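Local atomic coordinates of trypanothione-dependent glyoxalase I (Leishmania major, PDB entry 2C21), a protein that belongs to the glyoxalase/bleomycin resistance/dioxygenase superfamily and holds nickel(II) in sites shared between the two subunits of its dimer. Residues 24-29 and 59-64; 35-40 and 46-51. All blocks are in the same frame, centred on the assembly; numbering follows the deposited sequence.

Contact 1 (24-29 and 59-64); sequences KFYTER and TVLELT. With NI (nickel (II) ion), chain G.
The aromatic ring of Tyr-26, on helix 19-29, is covered on one face by a methyl of Leu-61 on strand 60-66. CD2 of Leu-61 lies 3.6 Å from the centroid of the Tyr-26 ring and 13° off the ring normal, a CH-pi contact. With CG of Leu-61 anti to its backbone N (chi1 -180°), the side chain meets the tyrosine at about a right angle and presents one methyl. Phe-25 covers the opposite face, its CD2 over the ring centre, so Tyr-26 is sandwiched. Leu-63 adds a looser touch, CD2 to Tyr-26 CE2 at 4.5 Å. The phenol's OH is hydrogen-bonded to Asp-116. All three touching residues are buried, yet the interface is small, 113 Å² in total. The helix's far side is polar and more exposed: NZ of Lys-24 forms a salt bridge with OE1 of Glu-28 at 3.0 Å, syn but tilted out of the carboxylate plane, and Arg-29 adds a long one while bridging to Asp-94. On the strand's other face, Glu-62 OE1 binds nickel at 2.4 Å, with His-11, a water and, from the second subunit, His-80 and Glu-123. Helix on one sheet face, metal on the other, is the design of the βαβββ module of glyoxalase-superfamily proteins.

Contact 2 (35-40 and 46-51); sequences LRKWDV and TLVFLG
A beta hairpin, strands 33-40 and 45-51, supplies this contact, and a classic beta bulge marks its register: Leu-35 and Arg-36 both face Phe-49. The evidence is one carbonyl with two donors, Phe-49 O taking Leu-35 N at 2.8 Å and, weakly, Arg-36 N at 3.5 Å. Phe-49 N returns a nearly linear bond to Arg-36 O at 3.0 Å. Beyond the bulge the pairing is regular: Trp-38 and Leu-47 exchange two backbone bonds, each 2.8 Å between N and O, while Lys-37 with Val-48 and Asp-39 with Thr-46 are non-hydrogen-bonded pairs.

Arg-36, Trp-38, Leu-47 and Phe-49 share one face. There the Arg-36 guanidinium lies flat on the Phe-49 ring, CZ 3.9 Å from the centroid and the planes at 22°, a stacked cation-pi pair. CG of Arg-36 sits between backbone N and carbonyl carbon (chi1 66°) and the chain then runs extended, carrying the group alongside the phenylalanine. Glu-55 forms a salt bridge to Arg-36 NE, and His-11, a nickel ligand, meets Phe-49 edge-to-face. This is the metal-bearing face of the glyoxalase-fold sheet. Next along it, CD1 of Leu-47 rests 3.7 Å from CD1 of Trp-38, the two side chains pointing the same way.

On the reverse face Thr-46 OG1 donates to Asp-39 OD1 at 2.8 Å, arriving 42° out of the carboxylate plane; Tyr-67 OH is also hydrogen-bonded to that oxygen.

Contact 1 joins helix to sheet close to the chain centre, and all three of its touching residues are buried. Contact 2 pairs two strands farther out, its centre about 15 Å from the chain centre; it is mostly buried but runs out to exposed Lys-37 and Asp-39. Strands 60-66 and 45-51 are neighbours in one sheet: Leu-61 N lies 2.8 Å from Leu-50 O, and Leu-63 N lies 2.8 Å from Val-48 O, both probable hydrogen bonds. Chemistry follows place: contact 1 is purely apolar across its segments, while contact 2 combines backbone bonds, a cation-pi stack, a threonine-aspartate hydrogen bond and an apolar side-chain pair. Both also reach the second subunit.

Contact 1 (24-29 and 59-64)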
ATOM      1  N   LYS A  24      13.367  12.296   4.412  1.00 39.98           N
ATOM      2  CA  LYS A  24      13.436  12.932   5.735  1.00 39.90           C
ATOM      3  C   LYS A  24      12.165  12.689   6.545  1.00 39.73           C
ATOM      4  O   LYS A  24      12.214  12.336   7.734  1.00 39.75           O
ATOM      5  CB  LYS A  24      13.675  14.439   5.599  1.00 40.24           C
ATOM      6  CG  LYS A  24      14.114  15.115   6.903  1.00 41.80           C
ATOM      7  CD  LYS A  24      14.522  16.560   6.676  1.00 43.73           C
ATOM      8  CE  LYS A  24      15.008  17.200   7.962  1.00 45.66           C
ATOM      9  NZ  LYS A  24      13.883  17.336   8.925  1.00 47.66           N
ATOM     10  N   PHE A  25      11.026  12.892   5.894  1.00 39.30           N
ATOM     11  CA  PHE A  25       9.737  12.641   6.506  1.00 38.61           C
ATOM     12  C   PHE A  25       9.567  11.173   6.959  1.00 38.34           C
ATOM     13  O   PHE A  25       9.284  10.911   8.122  1.00 38.46           O
ATOM     14  CB  PHE A  25       8.621  13.019   5.530  1.00 38.59           C
ATOM     15  CG  PHE A  25       7.250  12.782   6.076  1.00 37.60           C
ATOM     16  CD1 PHE A  25       6.651  13.718   6.910  1.00 36.42           C
ATOM     17  CD2 PHE A  25       6.573  11.610   5.781  1.00 37.31           C
ATOM     18  CE1 PHE A  25       5.399  13.500   7.425  1.00 35.28           C
ATOM     19  CE2 PHE A  25       5.318  11.373   6.297  1.00 37.69           C
ATOM     20  CZ  PHE A  25       4.723  12.315   7.127  1.00 35.46           C
ATOM     21  N   TYR A  26       9.737  10.218   6.048  1.00 38.17           N
ATOM     22  CA  TYR A  26       9.436   8.820   6.371  1.00 38.30           C
ATOM     23  C   TYR A  26      10.430   8.222   7.365  1.00 38.45           C
ATOM     24  O   TYR A  26      10.063   7.352   8.155  1.00 39.18           O
ATOM     25  CB  TYR A  26       9.281   7.950   5.096  1.00 38.32           C
ATOM     26  CG  TYR A  26       7.988   8.239   4.358  1.00 38.65           C
ATOM     27  CD1 TYR A  26       6.773   7.774   4.845  1.00 40.61           C
ATOM     28  CD2 TYR A  26       7.977   9.007   3.198  1.00 38.93           C
ATOM     29  CE1 TYR A  26       5.563   8.071   4.191  1.00 40.11           C
ATOM     30  CE2 TYR A  26       6.796   9.292   2.534  1.00 39.35           C
ATOM     31  CZ  TYR A  26       5.589   8.826   3.024  1.00 39.89           C
ATOM     32  OH  TYR A  26       4.407   9.128   2.362  1.00 38.53           O
ATOM     33  N   THR A  27      11.670   8.697   7.353  1.00 38.40           N
ATOM     34  CA  THR A  27      12.662   8.251   8.339  1.00 38.46           C
ATOM     35  C   THR A  27      12.528   8.992   9.675  1.00 38.27           C
ATOM     36  O   THR A  27      12.260   8.372  10.704  1.00 37.77           O
ATOM     37  CB  THR A  27      14.106   8.356   7.777  1.00 38.51           C
ATOM     38  OG1 THR A  27      14.403   9.714   7.431  1.00 38.07           O
ATOM     39  CG2 THR A  27      14.241   7.499   6.535  1.00 39.20           C
ATOM     40  N   GLU A  28      12.698  10.311   9.657  1.00 38.56           N
ATOM     41  CA  GLU A  28      12.735  11.089  10.899  1.00 38.66           C
ATOM     42  C   GLU A  28      11.361  11.236  11.554  1.00 38.49           C
ATOM     43  O   GLU A  28      11.252  11.156  12.778  1.00 37.93           O
ATOM     44  CB  GLU A  28      13.363  12.474  10.683  1.00 38.97           C
ATOM     45  CG  GLU A  28      14.805  12.430  10.159  1.00 39.92           C
ATOM     46  CD  GLU A  28      15.402  13.815   9.998  1.00 41.66           C
ATOM     47  OE1 GLU A  28      14.693  14.807  10.286  1.00 43.34           O
ATOM     48  OE2 GLU A  28      16.584  13.916   9.576  1.00 43.00           O
ATOM     49  N   ARG A  29      10.317  11.445  10.757  1.00 38.21           N
ATOM     50  CA  ARG A  29       8.971  11.603  11.327  1.00 38.58           C
ATOM     51  C   ARG A  29       8.274  10.263  11.587  1.00 38.30           C
ATOM     52  O   ARG A  29       7.552  10.138  12.566  1.00 38.55           O
ATOM     53  CB  ARG A  29       8.082  12.523  10.469  1.00 38.46           C
ATOM     54  CG  ARG A  29       8.691  13.902  10.150  1.00 39.33           C
ATOM     55  CD  ARG A  29       8.510  14.953  11.271  1.00 40.41           C
ATOM     56  NE  ARG A  29       9.072  14.543  12.562  1.00 41.43           N
ATOM     57  CZ  ARG A  29      10.343  14.694  12.946  1.00 41.46           C
ATOM     58  NH1 ARG A  29      11.250  15.245  12.150  1.00 42.61           N
ATOM     59  NH2 ARG A  29      10.713  14.272  14.145  1.00 41.72           N
ATOM     60  N   THR A  59       6.292  -5.628   4.305  1.00 38.22           N
ATOM     61  CA  THR A  59       5.661  -4.912   3.193  1.00 38.19           C
ATOM     62  C   THR A  59       6.097  -3.453   3.324  1.00 38.22           C
ATOM     63  O   THR A  59       5.991  -2.842   4.401  1.00 38.94           O
ATOM     64  CB  THR A  59       4.132  -5.073   3.264  1.00 38.22           C
ATOM     65  OG1 THR A  59       3.816  -6.470   3.220  1.00 37.58           O
ATOM     66  CG2 THR A  59       3.433  -4.363   2.106  1.00 37.53           C
ATOM     67  N   VAL A  60       6.658  -2.915   2.254  1.00 37.84           N
ATOM     68  CA  VAL A  60       7.383  -1.665   2.338  1.00 37.67           C
ATOM     69  C   VAL A  60       6.758  -0.583   1.463  1.00 37.56           C
ATOM     70  O   VAL A  60       5.717  -0.796   0.836  1.00 37.64           O
ATOM     71  CB  VAL A  60       8.894  -1.888   2.036  1.00 37.40           C
ATOM     72  CG1 VAL A  60       9.464  -2.937   2.987  1.00 37.46           C
ATOM     73  CG2 VAL A  60       9.145  -2.293   0.570  1.00 38.19           C
ATOM     74  N   LEU A  61       7.399   0.580   1.463  1.00 37.90           N
ATOM     75  CA  LEU A  61       7.014   1.731   0.671  1.00 38.21           C
ATOM     76  C   LEU A  61       8.069   1.978  -0.408  1.00 38.19           C
ATOM     77  O   LEU A  61       9.275   1.963  -0.121  1.00 37.47           O
ATOM     78  CB  LEU A  61       6.900   2.959   1.589  1.00 38.72           C
ATOM     79  CG  LEU A  61       6.495   4.301   0.982  1.00 39.86           C
ATOM     80  CD1 LEU A  61       5.151   4.197   0.270  1.00 41.16           C
ATOM     81  CD2 LEU A  61       6.447   5.358   2.087  1.00 41.20           C
ATOM     82  N   GLU A  62       7.601   2.171  -1.642  1.00 37.76           N
ATOM     83  CA  GLU A  62       8.443   2.500  -2.783  1.00 38.47           C
ATOM     84  C   GLU A  62       8.149   3.917  -3.245  1.00 38.82           C
ATOM     85  O   GLU A  62       6.999   4.231  -3.589  1.00 38.77           O
ATOM     86  CB  GLU A  62       8.181   1.558  -3.965  1.00 38.17           C
ATOM     87  CG  GLU A  62       9.067   1.841  -5.161  1.00 38.47           C
ATOM     88  CD  GLU A  62       8.676   1.051  -6.406  1.00 41.42           C
ATOM     89  OE1 GLU A  62       7.727   0.247  -6.341  1.00 39.13           O
ATOM     90  OE2 GLU A  62       9.343   1.238  -7.444  1.00 43.51           O
ATOM     91  N   LEU A  63       9.184   4.761  -3.269  1.00 38.58           N
ATOM     92  CA  LEU A  63       9.090   6.102  -3.839  1.00 38.83           C
ATOM     93  C   LEU A  63       9.741   6.120  -5.209  1.00 38.72           C
ATOM     94  O   LEU A  63      10.847   5.623  -5.370  1.00 38.84           O
ATOM     95  CB  LEU A  63       9.804   7.121  -2.956  1.00 39.20           C
ATOM     96  CG  LEU A  63       9.608   6.997  -1.457  1.00 40.77           C
ATOM     97  CD1 LEU A  63      10.445   8.069  -0.772  1.00 41.14           C
ATOM     98  CD2 LEU A  63       8.146   7.119  -1.113  1.00 40.54           C
ATOM     99  N   THR A  64       9.050   6.716  -6.178  1.00 38.63           N
ATOM    100  CA  THR A  64       9.578   6.936  -7.502  1.00 38.59           C
ATOM    101  C   THR A  64       9.745   8.439  -7.681  1.00 38.09           C
ATOM    102  O   THR A  64       8.795   9.203  -7.470  1.00 37.65           O
ATOM    103  CB  THR A  64       8.580   6.440  -8.583  1.00 38.81           C
ATOM    104  OG1 THR A  64       8.345   5.036  -8.418  1.00 38.89           O
ATOM    105  CG2 THR A  64       9.124   6.707  -9.960  1.00 38.86           C
TER
HETATM  106 NI    NI G1142       6.805  -1.623  -7.472  0.50 35.36          NI
HETATM  107  O   HOH W   1       8.354  -1.932  -8.273  1.00 38.79           O

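Contact 2 (35-40 and 46-51)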
ATOM      1  N   LEU A  35      15.944   1.105   2.790  1.00 37.91           N
ATOM      2  CA  LEU A  35      16.412  -0.260   2.557  1.00 37.94           C
ATOM      3  C   LEU A  35      17.359  -0.345   1.348  1.00 38.05           C
ATOM      4  O   LEU A  35      18.394  -1.003   1.406  1.00 37.17           O
ATOM      5  CB  LEU A  35      15.216  -1.181   2.345  1.00 38.33           C
ATOM      6  CG  LEU A  35      14.191  -1.155   3.488  1.00 38.69           C
ATOM      7  CD1 LEU A  35      12.904  -1.882   3.079  1.00 39.23           C
ATOM      8  CD2 LEU A  35      14.783  -1.750   4.759  1.00 37.61           C
ATOM      9  N   ARG A  36      16.987   0.310   0.253  1.00 37.71           N
ATOM     10  CA  ARG A  36      17.825   0.339  -0.939  1.00 37.71           C
ATOM     11  C   ARG A  36      17.340   1.388  -1.923  1.00 37.59           C
ATOM     12  O   ARG A  36      16.193   1.820  -1.863  1.00 37.14           O
ATOM     13  CB  ARG A  36      17.864  -1.041  -1.625  1.00 37.59           C
ATOM     14  CG  ARG A  36      16.555  -1.497  -2.195  1.00 38.00           C
ATOM     15  CD  ARG A  36      16.583  -2.955  -2.601  1.00 37.95           C
ATOM     16  NE  ARG A  36      15.256  -3.445  -2.986  1.00 38.56           N
ATOM     17  CZ  ARG A  36      14.688  -3.262  -4.189  1.00 41.11           C
ATOM     18  NH1 ARG A  36      15.317  -2.598  -5.147  1.00 40.60           N
ATOM     19  NH2 ARG A  36      13.464  -3.734  -4.433  1.00 39.94           N
ATOM     20  N   LYS A  37      18.228   1.794  -2.826  1.00 37.74           N
ATOM     21  CA  LYS A  37      17.863   2.675  -3.932  1.00 37.79           C
ATOM     22  C   LYS A  37      18.172   2.029  -5.287  1.00 38.28           C
ATOM     23  O   LYS A  37      19.018   1.106  -5.385  1.00 37.74           O
ATOM     24  CB  LYS A  37      18.596   4.010  -3.815  1.00 38.41           C
ATOM     25  CG  LYS A  37      18.403   4.716  -2.476  1.00 40.26           C
ATOM     26  CD  LYS A  37      19.061   6.097  -2.469  1.00 42.86           C
ATOM     27  CE  LYS A  37      18.878   6.806  -1.131  1.00 44.61           C
ATOM     28  NZ  LYS A  37      19.548   8.142  -1.077  1.00 44.37           N
ATOM     29  N   TRP A  38      17.478   2.511  -6.325  1.00 37.72           N
ATOM     30  CA  TRP A  38      17.656   2.030  -7.692  1.00 38.08           C
ATOM     31  C   TRP A  38      17.615   3.249  -8.594  1.00 37.10           C
ATOM     32  O   TRP A  38      16.544   3.785  -8.811  1.00 37.72           O
ATOM     33  CB  TRP A  38      16.516   1.045  -8.047  1.00 38.66           C
ATOM     34  CG  TRP A  38      16.450   0.550  -9.478  1.00 39.01           C
ATOM     35  CD1 TRP A  38      15.703   1.082 -10.503  1.00 40.70           C
ATOM     36  CD2 TRP A  38      17.105  -0.599 -10.026  1.00 39.08           C
ATOM     37  NE1 TRP A  38      15.868   0.346 -11.646  1.00 40.55           N
ATOM     38  CE2 TRP A  38      16.730  -0.686 -11.389  1.00 39.80           C
ATOM     39  CE3 TRP A  38      17.981  -1.552  -9.502  1.00 39.44           C
ATOM     40  CZ2 TRP A  38      17.177  -1.700 -12.225  1.00 40.16           C
ATOM     41  CZ3 TRP A  38      18.427  -2.561 -10.331  1.00 40.59           C
ATOM     42  CH2 TRP A  38      18.030  -2.624 -11.686  1.00 39.68           C
ATOM     43  N   ASP A  39      18.763   3.655  -9.141  1.00 35.65           N
ATOM     44  CA  ASP A  39      18.869   4.903  -9.900  1.00 35.29           C
ATOM     45  C   ASP A  39      19.166   4.596 -11.377  1.00 35.19           C
ATOM     46  O   ASP A  39      20.078   3.842 -11.677  1.00 33.72           O
ATOM     47  CB  ASP A  39      19.944   5.810  -9.264  1.00 35.52           C
ATOM     48  CG  ASP A  39      20.047   7.187  -9.923  1.00 35.36           C
ATOM     49  OD1 ASP A  39      19.022   7.740 -10.352  1.00 36.91           O
ATOM     50  OD2 ASP A  39      21.179   7.724 -10.012  1.00 38.89           O
ATOM     51  N   VAL A  40      18.354   5.146 -12.283  1.00 34.67           N
ATOM     52  CA  VAL A  40      18.516   4.913 -13.722  1.00 35.52           C
ATOM     53  C   VAL A  40      18.611   6.247 -14.481  1.00 35.51           C
ATOM     54  O   VAL A  40      17.635   6.703 -15.063  1.00 35.14           O
ATOM     55  CB  VAL A  40      17.379   4.044 -14.277  1.00 35.20           C
ATOM     56  CG1 VAL A  40      17.668   3.596 -15.708  1.00 35.75           C
ATOM     57  CG2 VAL A  40      17.162   2.829 -13.375  1.00 36.44           C
ATOM     58  N   THR A  46      14.535   7.467 -10.275  1.00 37.18           N
ATOM     59  CA  THR A  46      15.151   6.859  -9.109  1.00 36.97           C
ATOM     60  C   THR A  46      14.046   6.242  -8.279  1.00 37.34           C
ATOM     61  O   THR A  46      13.005   6.877  -8.063  1.00 36.65           O
ATOM     62  CB  THR A  46      15.871   7.911  -8.249  1.00 37.19           C
ATOM     63  OG1 THR A  46      16.765   8.671  -9.076  1.00 37.22           O
ATOM     64  CG2 THR A  46      16.680   7.250  -7.127  1.00 37.78           C
ATOM     65  N   LEU A  47      14.281   5.011  -7.810  1.00 37.47           N
ATOM     66  CA  LEU A  47      13.402   4.367  -6.829  1.00 37.47           C
ATOM     67  C   LEU A  47      14.092   4.256  -5.460  1.00 37.74           C
ATOM     68  O   LEU A  47      15.310   3.982  -5.369  1.00 37.54           O
ATOM     69  CB  LEU A  47      13.013   2.965  -7.294  1.00 37.03           C
ATOM     70  CG  LEU A  47      12.560   2.748  -8.730  1.00 36.75           C
ATOM     71  CD1 LEU A  47      12.337   1.247  -8.932  1.00 38.18           C
ATOM     72  CD2 LEU A  47      11.294   3.523  -9.072  1.00 38.25           C
ATOM     73  N   VAL A  48      13.314   4.458  -4.408  1.00 37.69           N
ATOM     74  CA  VAL A  48      13.782   4.257  -3.021  1.00 37.97           C
ATOM     75  C   VAL A  48      12.769   3.432  -2.270  1.00 37.64           C
ATOM     76  O   VAL A  48      11.573   3.737  -2.277  1.00 38.02           O
ATOM     77  CB  VAL A  48      13.978   5.572  -2.245  1.00 38.17           C
ATOM     78  CG1 VAL A  48      14.489   5.286  -0.824  1.00 37.58           C
ATOM     79  CG2 VAL A  48      14.931   6.497  -2.993  1.00 38.65           C
ATOM     80  N   PHE A  49      13.257   2.369  -1.648  1.00 37.88           N
ATOM     81  CA  PHE A  49      12.432   1.474  -0.862  1.00 38.05           C
ATOM     82  C   PHE A  49      12.713   1.740   0.605  1.00 38.11           C
ATOM     83  O   PHE A  49      13.887   1.715   1.046  1.00 37.65           O
ATOM     84  CB  PHE A  49      12.710   0.022  -1.240  1.00 37.91           C
ATOM     85  CG  PHE A  49      12.243  -0.328  -2.632  1.00 39.01           C
ATOM     86  CD1 PHE A  49      13.018  -0.002  -3.750  1.00 40.63           C
ATOM     87  CD2 PHE A  49      11.025  -0.966  -2.832  1.00 39.86           C
ATOM     88  CE1 PHE A  49      12.570  -0.301  -5.052  1.00 39.32           C
ATOM     89  CE2 PHE A  49      10.580  -1.275  -4.111  1.00 37.82           C
ATOM     90  CZ  PHE A  49      11.355  -0.942  -5.222  1.00 39.29           C
ATOM     91  N   LEU A  50      11.643   2.017   1.347  1.00 39.50           N
ATOM     92  CA  LEU A  50      11.707   2.292   2.801  1.00 40.24           C
ATOM     93  C   LEU A  50      10.704   1.435   3.535  1.00 39.91           C
ATOM     94  O   LEU A  50       9.640   1.123   3.013  1.00 39.53           O
ATOM     95  CB  LEU A  50      11.322   3.739   3.135  1.00 41.07           C
ATOM     96  CG  LEU A  50      12.032   4.903   2.456  1.00 43.41           C
ATOM     97  CD1 LEU A  50      11.191   5.353   1.276  1.00 45.78           C
ATOM     98  CD2 LEU A  50      12.234   6.031   3.454  1.00 45.11           C
ATOM     99  N   GLY A  51      11.025   1.109   4.773  1.00 39.54           N
ATOM    100  CA  GLY A  51      10.100   0.349   5.585  1.00 40.07           C
ATOM    101  C   GLY A  51      10.566   0.166   6.995  1.00 39.52           C
ATOM    102  O   GLY A  51      11.590   0.696   7.403  1.00 39.78           O
TER